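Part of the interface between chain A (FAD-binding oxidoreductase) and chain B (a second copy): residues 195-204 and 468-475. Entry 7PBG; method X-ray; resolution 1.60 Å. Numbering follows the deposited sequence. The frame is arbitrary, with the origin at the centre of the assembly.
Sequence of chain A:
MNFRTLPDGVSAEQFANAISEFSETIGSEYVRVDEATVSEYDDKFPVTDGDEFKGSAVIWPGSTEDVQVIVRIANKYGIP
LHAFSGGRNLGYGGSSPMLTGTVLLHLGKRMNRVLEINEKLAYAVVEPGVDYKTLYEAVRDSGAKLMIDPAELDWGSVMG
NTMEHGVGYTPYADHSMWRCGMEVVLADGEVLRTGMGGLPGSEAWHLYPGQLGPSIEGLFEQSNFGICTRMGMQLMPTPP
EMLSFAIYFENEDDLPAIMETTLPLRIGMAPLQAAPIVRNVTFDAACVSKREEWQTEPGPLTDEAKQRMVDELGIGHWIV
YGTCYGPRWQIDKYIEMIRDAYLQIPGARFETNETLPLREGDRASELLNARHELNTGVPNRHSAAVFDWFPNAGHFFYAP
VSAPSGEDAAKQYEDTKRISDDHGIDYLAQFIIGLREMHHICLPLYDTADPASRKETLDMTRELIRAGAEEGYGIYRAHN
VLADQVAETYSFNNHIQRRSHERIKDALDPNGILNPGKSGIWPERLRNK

Chain A, residues 195-204: GMGGLPGSEA
Chain B (468-475) GAEEGYGI

Two copies of the oxidoreductase meet here without a direct hydrogen bond between the stretches. Close backbone packing, two apolar side chains and three bridging waters make the contact, which buries 264 Å² in total.

In the chain A stretch, A:Met196 to A:Gly198 form a 3-10 segment. A:Gly198 N donates a hydrogen bond to A:Gly195 O at 3.2 Å, and A:Leu199 N donates one to A:Met196 O at 3.1 Å. A type II turn follows from A:Leu199 to A:Ser202, closed by a hydrogen bond from A:Ser202 N to A:Leu199 O at 3.0 Å. A:Gly201 has phi/psi 91/-17, which calls for glycine. A:Ser202 is at -61/135 with chi1 t; its OG accepts from A:Ala204 N at 3.0 Å.

Chain B enters as the end of a helix. B:Gly468 is at -64/-44 and B:Ala469 at -64/-43. B:Ala469 O lies 4.2 Å from A:Pro200 O. Water 1 joins these two acceptors by donating to both, at 2.6 Å to B:Ala469 O and 2.8 Å to A:Pro200 O. B:Glu470 (chi1 m, chi2 t) and B:Glu471 (chi1 m) have CA-to-CB bonds pointing away.

B:Gly472 leaves the helix at phi/psi 80/22 in a Schellman motif. B:Tyr473 N donates a hydrogen bond to B:Gly468 O at 2.8 Å, and B:Gly472 N donates one to B:Ala469 O at 3.0 Å. B:Gly472 has the largest area covered by the other stretch, 60 Å². Its CA is 4.0 Å from A:Ser202 CA. An ideal CB here would sit 2.2 Å from A:Gly201 O, a clash. Lacking one, B:Gly472 CA approaches A:Gly201 O at 3.6 Å in a CA-H...O contact. A second such contact runs the other way, from A:Ser202 CA to B:Gly472 O at 3.3 Å. B:Gly472 O also accepts from two waters, each at 2.8 Å. Water 2 accepts from A:Ser202 OG at 2.7 Å and from B:Gly474 N at 3.1 Å. Water 3 accepts from A:Glu203 N at 2.9 Å.

The CA-to-CB bond of B:Tyr473 (-103/114, chi1 m) points away from the chain A stretch; B:Tyr473 N is 4.0 Å from A:Leu199 CD2. The CA-to-CB bond of A:Leu199 points toward the chain B stretch, with chi1 t and chi2 at 118°. A:Leu199 CD2 is 3.6 Å from B:Gly472 C, and A:Leu199 CD1 is 3.7 Å from B:Gly474 CA.

B:Gly474 is extended at -107/146, its CA 6.5 Å from A:Leu199 CA. A:Met196, m at all three chi angles, brings CE to 3.6 Å from B:Gly474 CA. A CB on B:Gly474 would clash with that methyl. The CA-to-CB bond of B:Ile475 (-92/137, m, m) points away.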

# COMPACT_ATOMS: atom_id res chain seq x y z
N GLY A 195 9.52 -8.51 -1.90
CA GLY A 195 10.23 -7.27 -1.56
C GLY A 195 11.70 -7.52 -1.30
O GLY A 195 12.37 -8.25 -2.08
N MET A 196 12.23 -6.95 -0.21
CA MET A 196 13.66 -7.07 0.12
C MET A 196 14.02 -8.49 0.62
O MET A 196 15.21 -8.79 0.67
CB MET A 196 14.02 -5.98 1.14
CG MET A 196 13.79 -4.61 0.60
SD MET A 196 14.74 -4.30 -0.94
CE MET A 196 16.35 -4.86 -0.47
N GLY A 197 13.03 -9.37 0.85
CA GLY A 197 13.32 -10.79 1.18
C GLY A 197 13.89 -11.53 -0.03
O GLY A 197 14.54 -12.56 0.17
N GLY A 198 13.76 -10.95 -1.23
CA GLY A 198 14.38 -11.46 -2.46
C GLY A 198 15.90 -11.31 -2.45
O GLY A 198 16.59 -11.97 -3.25
N LEU A 199 16.43 -10.40 -1.63
CA LEU A 199 17.86 -10.03 -1.64
C LEU A 199 18.56 -10.71 -0.47
O LEU A 199 18.35 -10.30 0.68
CB LEU A 199 18.03 -8.53 -1.53
CG LEU A 199 19.47 -8.13 -1.86
CD1 LEU A 199 19.55 -7.22 -3.08
CD2 LEU A 199 20.10 -7.49 -0.69
N PRO A 200 19.40 -11.72 -0.70
CA PRO A 200 20.02 -12.45 0.40
C PRO A 200 20.81 -11.48 1.29
O PRO A 200 21.49 -10.56 0.83
CB PRO A 200 20.92 -13.46 -0.28
CG PRO A 200 20.25 -13.67 -1.61
CD PRO A 200 19.79 -12.29 -2.02
N GLY A 201 20.63 -11.65 2.57
CA GLY A 201 21.32 -10.80 3.54
C GLY A 201 20.57 -9.57 3.94
O GLY A 201 21.05 -8.90 4.86
N SER A 202 19.53 -9.14 3.20
CA SER A 202 18.81 -7.88 3.52
C SER A 202 18.21 -7.99 4.89
O SER A 202 17.64 -9.00 5.21
CB SER A 202 17.78 -7.49 2.52
OG SER A 202 17.18 -6.26 2.88
N GLU A 203 18.35 -6.93 5.69
CA GLU A 203 17.64 -6.80 6.97
C GLU A 203 16.34 -6.01 6.77
O GLU A 203 15.70 -5.66 7.79
CB GLU A 203 18.60 -6.16 7.98
CG GLU A 203 19.76 -7.05 8.41
CD GLU A 203 20.78 -6.43 9.37
OE1 GLU A 203 21.09 -5.25 9.21
OE2 GLU A 203 21.31 -7.17 10.28
N ALA A 204 15.98 -5.63 5.54
CA ALA A 204 14.85 -4.71 5.28
C ALA A 204 13.59 -5.46 4.78
O ALA A 204 12.61 -4.79 4.43
CB ALA A 204 15.31 -3.69 4.27
N GLY B 468 27.20 -3.15 -2.20
CA GLY B 468 25.95 -3.03 -1.44
C GLY B 468 25.28 -4.39 -1.27
O GLY B 468 24.91 -4.75 -0.15
N ALA B 469 25.25 -5.18 -2.34
CA ALA B 469 24.61 -6.50 -2.38
C ALA B 469 25.33 -7.44 -1.41
O ALA B 469 24.65 -8.20 -0.65
CB ALA B 469 24.64 -7.04 -3.76
N GLU B 470 26.66 -7.39 -1.40
CA GLU B 470 27.46 -8.23 -0.47
C GLU B 470 27.05 -7.95 0.98
O GLU B 470 27.20 -8.85 1.79
CB GLU B 470 28.95 -7.92 -0.54
CG GLU B 470 29.67 -8.52 -1.72
CD GLU B 470 31.16 -8.25 -1.68
OE1 GLU B 470 31.93 -9.22 -1.85
OE2 GLU B 470 31.56 -7.08 -1.45
N GLU B 471 26.66 -6.72 1.31
CA GLU B 471 26.30 -6.30 2.68
C GLU B 471 24.78 -6.44 2.95
O GLU B 471 24.34 -6.01 4.02
CB GLU B 471 26.69 -4.84 2.91
CG GLU B 471 28.15 -4.53 2.73
CD GLU B 471 28.88 -4.55 4.04
OE1 GLU B 471 29.07 -3.46 4.66
OE2 GLU B 471 29.20 -5.66 4.48
N GLY B 472 23.99 -6.96 2.01
CA GLY B 472 22.53 -7.01 2.19
C GLY B 472 21.84 -5.68 1.89
O GLY B 472 20.72 -5.51 2.38
N TYR B 473 22.44 -4.78 1.11
CA TYR B 473 21.83 -3.47 0.75
C TYR B 473 21.32 -3.57 -0.69
O TYR B 473 22.14 -3.83 -1.56
CB TYR B 473 22.82 -2.31 0.88
CG TYR B 473 23.48 -2.22 2.24
CD1 TYR B 473 24.78 -1.72 2.36
CD2 TYR B 473 22.84 -2.63 3.39
CE1 TYR B 473 25.39 -1.59 3.60
CE2 TYR B 473 23.45 -2.53 4.63
CZ TYR B 473 24.72 -2.00 4.73
OH TYR B 473 25.32 -1.92 5.97
N GLY B 474 19.99 -3.49 -0.84
CA GLY B 474 19.36 -3.68 -2.14
C GLY B 474 18.85 -2.37 -2.69
O GLY B 474 18.35 -1.53 -1.95
N ILE B 475 18.92 -2.26 -3.98
CA ILE B 475 18.52 -1.08 -4.78
C ILE B 475 17.07 -1.28 -5.21
O ILE B 475 16.72 -2.36 -5.69
CB ILE B 475 19.43 -0.98 -6.01
CG1 ILE B 475 20.88 -0.70 -5.63
CG2 ILE B 475 18.87 0.01 -7.02
CD1 ILE B 475 21.05 0.61 -4.94
O HOH W 1 22.90 -9.95 -1.46
O HOH W 2 18.35 -4.09 1.72
O HOH W 3 19.83 -4.54 4.86